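PDB 3KG7: CurH from Lyngbya majuscula, which probably dehydrates a beta-hydroxyacyl intermediate carried by an acyl carrier protein, as the dehydratase domain of one module of the curacin polyketide synthase. Local coordinates for residues H41-T46 / I160-G165; A170-W175 / L182-V187; A227-K232 / G280-R285. All coordinates share one frame; numbering follows the deposited sequence.

Contact 1: residues H41-T46 / I160-G165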
loop_
_atom_site.group_PDB
_atom_site.type_symbol
_atom_site.label_atom_id
_atom_site.label_comp_id
_atom_site.label_asym_id
_atom_site.label_seq_id
_atom_site.Cartn_x
_atom_site.Cartn_y
_atom_site.Cartn_z
ATOM N N HIS C 41 -18.646 -9.611 -20.639
ATOM C CA HIS C 41 -17.865 -10.849 -20.777
ATOM C C HIS C 41 -18.468 -11.932 -19.878
ATOM O O HIS C 41 -18.043 -12.121 -18.734
ATOM C CB HIS C 41 -16.375 -10.636 -20.456
ATOM C CG HIS C 41 -15.544 -11.867 -20.652
ATOM N ND1 HIS C 41 -15.232 -12.727 -19.621
ATOM C CD2 HIS C 41 -14.987 -12.400 -21.766
ATOM C CE1 HIS C 41 -14.509 -13.730 -20.089
ATOM N NE2 HIS C 41 -14.343 -13.553 -21.388
ATOM N N ARG C 42 -19.463 -12.636 -20.407
ATOM C CA ARG C 42 -20.267 -13.542 -19.599
ATOM C C ARG C 42 -19.932 -15.008 -19.860
ATOM O O ARG C 42 -20.118 -15.516 -20.978
ATOM C CB ARG C 42 -21.764 -13.269 -19.827
ATOM C CG ARG C 42 -22.178 -11.803 -19.634
ATOM C CD ARG C 42 -23.692 -11.585 -19.761
ATOM N NE ARG C 42 -24.421 -11.999 -18.556
ATOM C CZ ARG C 42 -24.599 -11.247 -17.467
ATOM N NH1 ARG C 42 -24.105 -10.016 -17.393
ATOM N NH2 ARG C 42 -25.270 -11.733 -16.433
ATOM N N VAL C 43 -19.420 -15.674 -18.823
ATOM C CA VAL C 43 -19.263 -17.134 -18.831
ATOM C C VAL C 43 -20.292 -17.751 -17.871
ATOM O O VAL C 43 -20.409 -17.329 -16.719
ATOM C CB VAL C 43 -17.828 -17.581 -18.455
ATOM C CG1 VAL C 43 -17.661 -19.072 -18.683
ATOM C CG2 VAL C 43 -16.798 -16.825 -19.273
ATOM N N TYR C 44 -21.035 -18.743 -18.355
ATOM C CA TYR C 44 -22.168 -19.313 -17.614
ATOM C C TYR C 44 -23.082 -18.202 -17.104
ATOM O O TYR C 44 -23.516 -18.208 -15.946
ATOM C CB TYR C 44 -21.691 -20.206 -16.463
ATOM C CG TYR C 44 -20.781 -21.322 -16.913
ATOM C CD1 TYR C 44 -21.289 -22.425 -17.603
ATOM C CD2 TYR C 44 -19.409 -21.270 -16.658
ATOM C CE1 TYR C 44 -20.456 -23.447 -18.026
ATOM C CE2 TYR C 44 -18.567 -22.293 -17.075
ATOM C CZ TYR C 44 -19.098 -23.378 -17.759
ATOM O OH TYR C 44 -18.270 -24.393 -18.179
ATOM N N ASP C 45 -23.350 -17.244 -17.990
ATOM C CA ASP C 45 -24.158 -16.057 -17.696
ATOM C C ASP C 45 -23.711 -15.324 -16.423
ATOM O O ASP C 45 -24.525 -14.722 -15.718
ATOM C CB ASP C 45 -25.650 -16.404 -17.646
ATOM C CG ASP C 45 -26.526 -15.288 -18.183
ATOM O OD1 ASP C 45 -26.525 -14.175 -17.616
ATOM O OD2 ASP C 45 -27.229 -15.530 -19.181
ATOM N N THR C 46 -22.411 -15.382 -16.142
ATOM C CA THR C 46 -21.823 -14.676 -15.005
ATOM C C THR C 46 -20.714 -13.745 -15.499
ATOM O O THR C 46 -19.810 -14.175 -16.226
ATOM C CB THR C 46 -21.269 -15.658 -13.939
ATOM O OG1 THR C 46 -22.269 -16.634 -13.615
ATOM C CG2 THR C 46 -20.869 -14.922 -12.673
ATOM N N ILE C 160 -19.835 -23.186 -25.719
ATOM C CA ILE C 160 -18.982 -23.405 -24.565
ATOM C C ILE C 160 -19.350 -22.423 -23.448
ATOM O O ILE C 160 -18.523 -22.079 -22.599
ATOM C CB ILE C 160 -17.492 -23.350 -24.951
ATOM C CG1 ILE C 160 -17.188 -22.076 -25.762
ATOM C CG2 ILE C 160 -17.136 -24.623 -25.766
ATOM C CD1 ILE C 160 -15.723 -21.654 -25.786
ATOM N N SER C 161 -20.616 -21.996 -23.462
ATOM C CA SER C 161 -21.198 -21.072 -22.465
ATOM C C SER C 161 -20.513 -19.710 -22.370
ATOM O O SER C 161 -20.417 -19.132 -21.287
ATOM C CB SER C 161 -21.280 -21.722 -21.075
ATOM O OG SER C 161 -22.461 -22.488 -20.930
ATOM N N LEU C 162 -20.046 -19.202 -23.508
ATOM C CA LEU C 162 -19.387 -17.895 -23.578
ATOM C C LEU C 162 -20.203 -16.943 -24.453
ATOM O O LEU C 162 -20.597 -17.304 -25.567
ATOM C CB LEU C 162 -17.957 -18.031 -24.121
ATOM C CG LEU C 162 -17.119 -16.779 -24.474
ATOM C CD1 LEU C 162 -16.869 -15.838 -23.268
ATOM C CD2 LEU C 162 -15.775 -17.161 -25.125
ATOM N N VAL C 163 -20.482 -15.745 -23.938
ATOM C CA VAL C 163 -21.191 -14.720 -24.710
ATOM C C VAL C 163 -20.509 -13.369 -24.556
ATOM O O VAL C 163 -20.294 -12.888 -23.438
ATOM C CB VAL C 163 -22.705 -14.592 -24.330
ATOM C CG1 VAL C 163 -23.427 -13.626 -25.275
ATOM C CG2 VAL C 163 -23.410 -15.944 -24.349
ATOM N N TYR C 164 -20.171 -12.772 -25.695
ATOM C CA TYR C 164 -19.527 -11.467 -25.745
ATOM C C TYR C 164 -20.572 -10.377 -25.978
ATOM O O TYR C 164 -21.181 -10.315 -27.041
ATOM C CB TYR C 164 -18.476 -11.426 -26.867
ATOM C CG TYR C 164 -17.237 -12.291 -26.667
ATOM C CD1 TYR C 164 -16.998 -13.397 -27.485
ATOM C CD2 TYR C 164 -16.291 -11.986 -25.686
ATOM C CE1 TYR C 164 -15.855 -14.189 -27.322
ATOM C CE2 TYR C 164 -15.138 -12.773 -25.515
ATOM C CZ TYR C 164 -14.934 -13.869 -26.339
ATOM O OH TYR C 164 -13.811 -14.651 -26.182
ATOM N N GLY C 165 -20.782 -9.525 -24.978
ATOM C CA GLY C 165 -21.684 -8.386 -25.110
ATOM C C GLY C 165 -21.057 -7.224 -25.871
ATOM O O GLY C 165 -19.872 -7.276 -26.217
#
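The well-packed side of this antiparallel pairing holds His-41, Val-43, Leu-162 and Tyr-164. With CG anti to the backbone N (chi1 -177°), the His-41 ring lies alongside Tyr-164, and its CD2 meets Tyr-164 CE2 at 3.8 Å; the two planes are oblique. Leu-162 bridges the group with one methyl: CD1 lies 3.9 Å from His-41 NE2 and 4.1 Å from Val-43 CG2, over one face of the Tyr-164 ring, toward its rim. His-41 ND1 is held by the carbonyl of Val-48 and Tyr-164 OH bonds weakly to Asp-206, a setting consistent with the histidine and aspartate of a dehydratase active site; Phe-225 packs against Val-43 and Leu-162. Two bonds between Arg-42 and Val-163 and one from Tyr-44 N to Ser-161 O make the ladder of a small three-stranded sheet beside the hotdog strands. Ser-161 is the C' residue of the Schellman motif ending helix 150-159; its CB and OG touch the Tyr-44 ring near CD1, and Tyr-44 OH bonds to Phe-225 N and Ala-286 O. The other face is looser. Exposed Val-163 makes little side-chain contact, while Arg-42 bends at chi3; NE and NH2 both bond to Asp-45 OD1, a salt bridge with NH2 to OD1 at 3.0 Å. An alanine in place of Arg-42 would lose this grip and the NH1 bond to Gly-39 O, and would probably loosen the turn at Tyr-44 and Asp-45.

Contact 2: residues A170-W175 / L182-V187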
loop_
_atom_site.group_PDB
_atom_site.type_symbol
_atom_site.label_atom_id
_atom_site.label_comp_id
_atom_site.label_asym_id
_atom_site.label_seq_id
_atom_site.Cartn_x
_atom_site.Cartn_y
_atom_site.Cartn_z
ATOM N N ALA C 170 -15.150 -6.762 -30.286
ATOM C CA ALA C 170 -14.013 -6.068 -30.895
ATOM C C ALA C 170 -13.597 -6.680 -32.226
ATOM O O ALA C 170 -12.759 -6.119 -32.930
ATOM C CB ALA C 170 -12.824 -6.047 -29.930
ATOM N N VAL C 171 -14.176 -7.827 -32.563
ATOM C CA VAL C 171 -13.816 -8.531 -33.785
ATOM C C VAL C 171 -14.612 -8.001 -34.976
ATOM O O VAL C 171 -15.786 -8.340 -35.161
ATOM C CB VAL C 171 -14.002 -10.055 -33.648
ATOM C CG1 VAL C 171 -13.452 -10.765 -34.868
ATOM C CG2 VAL C 171 -13.331 -10.564 -32.379
ATOM N N ARG C 172 -13.959 -7.166 -35.779
ATOM C CA ARG C 172 -14.581 -6.585 -36.964
ATOM C C ARG C 172 -14.762 -7.613 -38.087
ATOM O O ARG C 172 -15.827 -7.681 -38.706
ATOM C CB ARG C 172 -13.781 -5.373 -37.456
ATOM C CG ARG C 172 -14.618 -4.375 -38.247
ATOM C CD ARG C 172 -13.846 -3.106 -38.611
ATOM N NE ARG C 172 -14.757 -1.984 -38.849
ATOM C CZ ARG C 172 -15.372 -1.730 -40.003
ATOM N NH1 ARG C 172 -15.182 -2.508 -41.062
ATOM N NH2 ARG C 172 -16.185 -0.686 -40.100
ATOM N N GLN C 173 -13.724 -8.408 -38.342
ATOM C CA GLN C 173 -13.761 -9.414 -39.407
ATOM C C GLN C 173 -12.879 -10.614 -39.068
ATOM O O GLN C 173 -11.846 -10.471 -38.412
ATOM C CB GLN C 173 -13.332 -8.792 -40.740
ATOM C CG GLN C 173 -13.782 -9.556 -41.983
ATOM C CD GLN C 173 -15.265 -9.405 -42.273
ATOM O OE1 GLN C 173 -15.859 -8.359 -42.004
ATOM N NE2 GLN C 173 -15.869 -10.450 -42.830
ATOM N N ALA C 174 -13.292 -11.794 -39.518
ATOM C CA ALA C 174 -12.539 -13.017 -39.275
ATOM C C ALA C 174 -12.285 -13.798 -40.565
ATOM O O ALA C 174 -13.174 -13.922 -41.409
ATOM C CB ALA C 174 -13.263 -13.881 -38.262
ATOM N N TRP C 175 -11.066 -14.309 -40.714
ATOM C CA TRP C 175 -10.725 -15.182 -41.834
ATOM C C TRP C 175 -10.176 -16.509 -41.316
ATOM O O TRP C 175 -9.599 -16.569 -40.230
ATOM C CB TRP C 175 -9.699 -14.517 -42.751
ATOM C CG TRP C 175 -10.156 -13.238 -43.405
ATOM C CD1 TRP C 175 -10.738 -13.109 -44.635
ATOM C CD2 TRP C 175 -10.041 -11.907 -42.874
ATOM N NE1 TRP C 175 -11.002 -11.786 -44.899
ATOM C CE2 TRP C 175 -10.586 -11.027 -43.835
ATOM C CE3 TRP C 175 -9.532 -11.375 -41.682
ATOM C CZ2 TRP C 175 -10.639 -9.641 -43.638
ATOM C CZ3 TRP C 175 -9.586 -9.996 -41.489
ATOM C CH2 TRP C 175 -10.135 -9.147 -42.463
ATOM N N LEU C 182 -6.909 -15.485 -39.109
ATOM C CA LEU C 182 -6.690 -14.043 -38.943
ATOM C C LEU C 182 -7.929 -13.295 -38.444
ATOM O O LEU C 182 -9.024 -13.463 -38.989
ATOM C CB LEU C 182 -6.195 -13.419 -40.254
ATOM C CG LEU C 182 -5.762 -11.945 -40.247
ATOM C CD1 LEU C 182 -4.400 -11.756 -39.586
ATOM C CD2 LEU C 182 -5.746 -11.394 -41.666
ATOM N N LEU C 183 -7.740 -12.465 -37.418
ATOM C CA LEU C 183 -8.803 -11.613 -36.876
ATOM C C LEU C 183 -8.486 -10.130 -37.071
ATOM O O LEU C 183 -7.385 -9.676 -36.750
ATOM C CB LEU C 183 -9.008 -11.879 -35.377
ATOM C CG LEU C 183 -9.624 -13.197 -34.896
ATOM C CD1 LEU C 183 -9.432 -13.380 -33.397
ATOM C CD2 LEU C 183 -11.096 -13.273 -35.247
ATOM N N GLU C 184 -9.452 -9.380 -37.596
ATOM C CA GLU C 184 -9.346 -7.922 -37.654
ATOM C C GLU C 184 -10.022 -7.337 -36.417
ATOM O O GLU C 184 -11.221 -7.542 -36.202
ATOM C CB GLU C 184 -9.980 -7.375 -38.938
ATOM C CG GLU C 184 -9.863 -5.859 -39.111
ATOM C CD GLU C 184 -10.426 -5.366 -40.437
ATOM O OE1 GLU C 184 -9.951 -5.823 -41.501
ATOM O OE2 GLU C 184 -11.341 -4.512 -40.414
ATOM N N ILE C 185 -9.248 -6.613 -35.612
ATOM C CA ILE C 185 -9.704 -6.156 -34.303
ATOM C C ILE C 185 -9.698 -4.633 -34.196
ATOM O O ILE C 185 -8.727 -3.985 -34.587
ATOM C CB ILE C 185 -8.861 -6.796 -33.181
ATOM C CG1 ILE C 185 -9.112 -8.305 -33.142
ATOM C CG2 ILE C 185 -9.179 -6.178 -31.833
ATOM C CD1 ILE C 185 -7.987 -9.098 -32.516
ATOM N N GLU C 186 -10.795 -4.082 -33.673
ATOM C CA GLU C 186 -10.963 -2.644 -33.458
ATOM C C GLU C 186 -11.561 -2.385 -32.071
ATOM O O GLU C 186 -12.049 -3.311 -31.421
ATOM C CB GLU C 186 -11.862 -2.036 -34.548
ATOM C CG GLU C 186 -13.343 -2.452 -34.455
ATOM C CD GLU C 186 -14.278 -1.604 -35.318
ATOM O OE1 GLU C 186 -13.955 -0.425 -35.593
ATOM O OE2 GLU C 186 -15.349 -2.120 -35.712
ATOM N N VAL C 187 -11.519 -1.127 -31.631
ATOM C CA VAL C 187 -12.087 -0.707 -30.349
ATOM C C VAL C 187 -13.617 -0.696 -30.451
ATOM O O VAL C 187 -14.171 0.090 -31.228
ATOM C CB VAL C 187 -11.608 0.724 -29.963
ATOM C CG1 VAL C 187 -12.299 1.225 -28.684
ATOM C CG2 VAL C 187 -10.074 0.787 -29.836
#
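Strands 171-176 and 181-186 form a beta hairpin of the double hotdog fold, interrupted by a classic beta bulge in which Arg-172 and Gln-173 both face Glu-184. Arg-172 N bonds to Glu-184 O at 2.8 Å, while Gln-173 N reaches the same oxygen only weakly. Beyond the bulge the bonds are nearly straight, as in Trp-175 N to Leu-182 O (171°).

The bulge sends Arg-172 over to the partner strand. Its CG is anti to the backbone N and the chain stays extended to NE, so its methylenes run beside Glu-184, the two side chains pointing the same way. The charged ends nevertheless remain apart, Arg-172 NH1 lying 4.4 Å from Glu-184 OE2. Glu-186, whose CG takes the crowded position between N and carbonyl carbon (chi1 70°), crosses obliquely, so that its OE2 accepts a weak hydrogen bond from Arg-172 NE (3.2 Å), part of a salt bridge. Arg-243 forms a long, weak ion pair with Glu-184 and lies close to the like-charged Arg-172; Glu-184 and Glu-186 would probably temper that repulsion.

On the same face Trp-175 has CG anti to the carbonyl carbon (chi1 -62°), which carries the six-membered ring obliquely toward Glu-184, CZ3 and CH2 near its CB. Leu-182, with CG anti to N, runs alongside and puts CD2 3.8 Å from Trp-175 CE3. Gln-173 CG lies over one face of the indole, near its rim. The opposite face of the hairpin is apolar: Leu-183 CD2 touches both Val-171 CG1 and Ala-174 CB, and Ile-185 packs on helix 202-207. Back at the indole, the extended Glu-184 brings OE1 to the ring edge, in plane, 3.5 Å from Trp-175 CH2.

Contact 3: residues A227-K232 / G280-R285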
loop_
_atom_site.group_PDB
_atom_site.type_symbol
_atom_site.label_atom_id
_atom_site.label_comp_id
_atom_site.label_asym_id
_atom_site.label_seq_id
_atom_site.Cartn_x
_atom_site.Cartn_y
_atom_site.Cartn_z
ATOM N N ALA C 227 -11.299 -22.499 -20.151
ATOM C CA ALA C 227 -10.700 -21.394 -19.387
ATOM C C ALA C 227 -9.201 -21.250 -19.624
ATOM O O ALA C 227 -8.466 -22.238 -19.531
ATOM C CB ALA C 227 -10.962 -21.566 -17.905
ATOM N N PRO C 228 -8.745 -20.022 -19.941
ATOM C CA PRO C 228 -7.316 -19.732 -19.973
ATOM C C PRO C 228 -6.645 -20.181 -18.680
ATOM O O PRO C 228 -7.152 -19.917 -17.592
ATOM C CB PRO C 228 -7.274 -18.209 -20.107
ATOM C CG PRO C 228 -8.531 -17.869 -20.829
ATOM C CD PRO C 228 -9.554 -18.849 -20.326
ATOM N N TRP C 229 -5.513 -20.865 -18.807
ATOM C CA TRP C 229 -4.860 -21.482 -17.657
ATOM C C TRP C 229 -3.426 -20.995 -17.436
ATOM O O TRP C 229 -2.999 -20.781 -16.298
ATOM C CB TRP C 229 -4.908 -23.006 -17.787
ATOM C CG TRP C 229 -4.228 -23.735 -16.668
ATOM C CD1 TRP C 229 -4.398 -23.528 -15.325
ATOM C CD2 TRP C 229 -3.279 -24.802 -16.793
ATOM N NE1 TRP C 229 -3.606 -24.394 -14.609
ATOM C CE2 TRP C 229 -2.909 -25.187 -15.484
ATOM C CE3 TRP C 229 -2.699 -25.466 -17.884
ATOM C CZ2 TRP C 229 -1.985 -26.212 -15.236
ATOM C CZ3 TRP C 229 -1.777 -26.483 -17.636
ATOM C CH2 TRP C 229 -1.433 -26.846 -16.321
ATOM N N ARG C 230 -2.681 -20.849 -18.526
ATOM C CA ARG C 230 -1.352 -20.252 -18.472
ATOM C C ARG C 230 -0.905 -19.733 -19.836
ATOM O O ARG C 230 -1.402 -20.173 -20.879
ATOM C CB ARG C 230 -0.314 -21.217 -17.866
ATOM C CG ARG C 230 0.134 -22.362 -18.758
ATOM C CD ARG C 230 1.248 -23.170 -18.096
ATOM N NE ARG C 230 1.333 -24.526 -18.650
ATOM C CZ ARG C 230 2.112 -25.502 -18.184
ATOM N NH1 ARG C 230 2.910 -25.309 -17.138
ATOM N NH2 ARG C 230 2.093 -26.686 -18.773
ATOM N N VAL C 231 0.022 -18.778 -19.802
ATOM C CA VAL C 231 0.634 -18.199 -20.995
ATOM C C VAL C 231 2.143 -18.185 -20.782
ATOM O O VAL C 231 2.624 -17.628 -19.796
ATOM C CB VAL C 231 0.140 -16.749 -21.249
ATOM C CG1 VAL C 231 0.866 -16.124 -22.444
ATOM C CG2 VAL C 231 -1.361 -16.719 -21.468
ATOM N N LYS C 232 2.883 -18.803 -21.696
ATOM C CA LYS C 232 4.336 -18.864 -21.584
ATOM C C LYS C 232 4.947 -17.467 -21.619
ATOM O O LYS C 232 5.637 -17.072 -20.686
ATOM C CB LYS C 232 4.915 -19.750 -22.691
ATOM C CG LYS C 232 6.438 -19.702 -22.836
ATOM C CD LYS C 232 7.164 -20.613 -21.846
ATOM C CE LYS C 232 8.670 -20.438 -21.978
ATOM N NZ LYS C 232 9.410 -21.543 -21.321
ATOM N N GLY C 280 2.264 -19.712 -26.259
ATOM C CA GLY C 280 1.829 -20.769 -25.359
ATOM C C GLY C 280 0.544 -20.465 -24.619
ATOM O O GLY C 280 0.384 -20.876 -23.469
ATOM N N PHE C 281 -0.367 -19.747 -25.283
ATOM C CA PHE C 281 -1.687 -19.439 -24.725
ATOM C C PHE C 281 -2.473 -20.727 -24.510
ATOM O O PHE C 281 -2.951 -21.342 -25.468
ATOM C CB PHE C 281 -2.468 -18.475 -25.635
ATOM C CG PHE C 281 -3.808 -18.052 -25.071
ATOM C CD1 PHE C 281 -4.993 -18.592 -25.569
ATOM C CD2 PHE C 281 -3.886 -17.116 -24.037
ATOM C CE1 PHE C 281 -6.241 -18.204 -25.040
ATOM C CE2 PHE C 281 -5.131 -16.723 -23.510
ATOM C CZ PHE C 281 -6.306 -17.268 -24.015
ATOM N N THR C 282 -2.601 -21.130 -23.249
ATOM C CA THR C 282 -3.178 -22.428 -22.920
ATOM C C THR C 282 -4.563 -22.311 -22.275
ATOM O O THR C 282 -4.752 -21.572 -21.301
ATOM C CB THR C 282 -2.230 -23.237 -22.014
ATOM O OG1 THR C 282 -0.903 -23.208 -22.558
ATOM C CG2 THR C 282 -2.693 -24.681 -21.903
ATOM N N VAL C 283 -5.527 -23.033 -22.837
ATOM C CA VAL C 283 -6.854 -23.137 -22.240
ATOM C C VAL C 283 -7.055 -24.539 -21.665
ATOM O O VAL C 283 -6.468 -25.504 -22.149
ATOM C CB VAL C 283 -7.985 -22.784 -23.245
ATOM C CG1 VAL C 283 -7.934 -21.298 -23.608
ATOM C CG2 VAL C 283 -7.909 -23.657 -24.501
ATOM N N LYS C 284 -7.863 -24.640 -20.617
ATOM C CA LYS C 284 -8.194 -25.936 -20.032
ATOM C C LYS C 284 -9.686 -26.002 -19.714
ATOM O O LYS C 284 -10.302 -24.989 -19.360
ATOM C CB LYS C 284 -7.354 -26.201 -18.777
ATOM C CG LYS C 284 -7.421 -27.640 -18.258
ATOM C CD LYS C 284 -6.630 -27.823 -16.966
ATOM C CE LYS C 284 -7.382 -27.277 -15.758
ATOM N NZ LYS C 284 -6.701 -27.616 -14.479
ATOM N N ARG C 285 -10.262 -27.194 -19.853
ATOM C CA ARG C 285 -11.675 -27.419 -19.549
ATOM C C ARG C 285 -11.992 -27.052 -18.096
ATOM O O ARG C 285 -11.291 -27.471 -17.169
ATOM C CB ARG C 285 -12.052 -28.875 -19.826
ATOM C CG ARG C 285 -11.859 -29.313 -21.273
ATOM C CD ARG C 285 -13.100 -29.068 -22.135
ATOM N NE ARG C 285 -14.215 -29.956 -21.790
ATOM C CZ ARG C 285 -15.179 -30.332 -22.630
ATOM N NH1 ARG C 285 -15.180 -29.921 -23.892
ATOM N NH2 ARG C 285 -16.145 -31.134 -22.205
#
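Trp-229 and Thr-282 meet at the centre of this antiparallel pairing, where the backbone bond from Trp-229 N to Thr-282 O spans 2.7 Å and the side chains run side by side. With CG anti to the backbone N (chi1 178°), the indole rises beside the partner strand and turns its edge to Thr-282, Trp-229 CE3 lying 4.1 Å from Thr-282 CG2. Lys-284, bent at chi3, carries its ammonium over one face of the indole in a cation-pi contact, NZ 4.7 Å from the centroid of the Trp-229 five-membered ring and 16° off the normal. Across the other face runs Arg-230, whose CG lies above the rim and whose guanidinium is covered by Trp-229 CH2, so the ring is flanked by two cationic side chains.

A classic beta bulge sets up this arrangement: Trp-229 and Arg-230 both face Thr-282, whose N bonds to Arg-230 O at 2.8 Å, nearly along the C=O axis. Thr-282 OG1 is turned back to Gly-280 O, which directs CG2 to the indole. Beyond Thr-282 the register is held by the paired bonds between Ala-227 and Lys-284.

The reverse face is apolar. Phe-281 puts CZ 3.9 Å from Pro-228 CG and CD2 3.6 Å from Val-231 CG2, and Tyr-263 packs edge-to-face (T-shaped) with its ring. Gly-280 forms a G1 bulge with Phe-281 opposite Tyr-263; its positive phi by itself favours glycine.

Farther out, strand 66-73 bonds to the edge of 227-232 away from 280-285 through Phe-73 and Ile-71, and strand 260-268 flanks 280-285, placing the pair between two further antiparallel strands of the double hotdog.

Along the chain the three contacts follow in series, with centres 18 to 21 Å apart and no direct touch. Contact 1 bridges the longest sequence gap, tying 41-46, in the first hotdog half, to 160-165 in the second, where contacts 2 and 3 lie entirely. Strands 162-164 and 171-176 are consecutive, so contact 1 leads directly into the hairpin of contact 2. From that hairpin, strands 243-255 and 260-268 lead across to contact 3, whose strand 225-236 pairs onward with 66-73 of the first half. Phe-225, packed under contact 1, begins that same strand. The two hotdog halves are thus joined at both contact 1 and the 66-73/225-236 pairing, consistent with a single compact dehydratase domain.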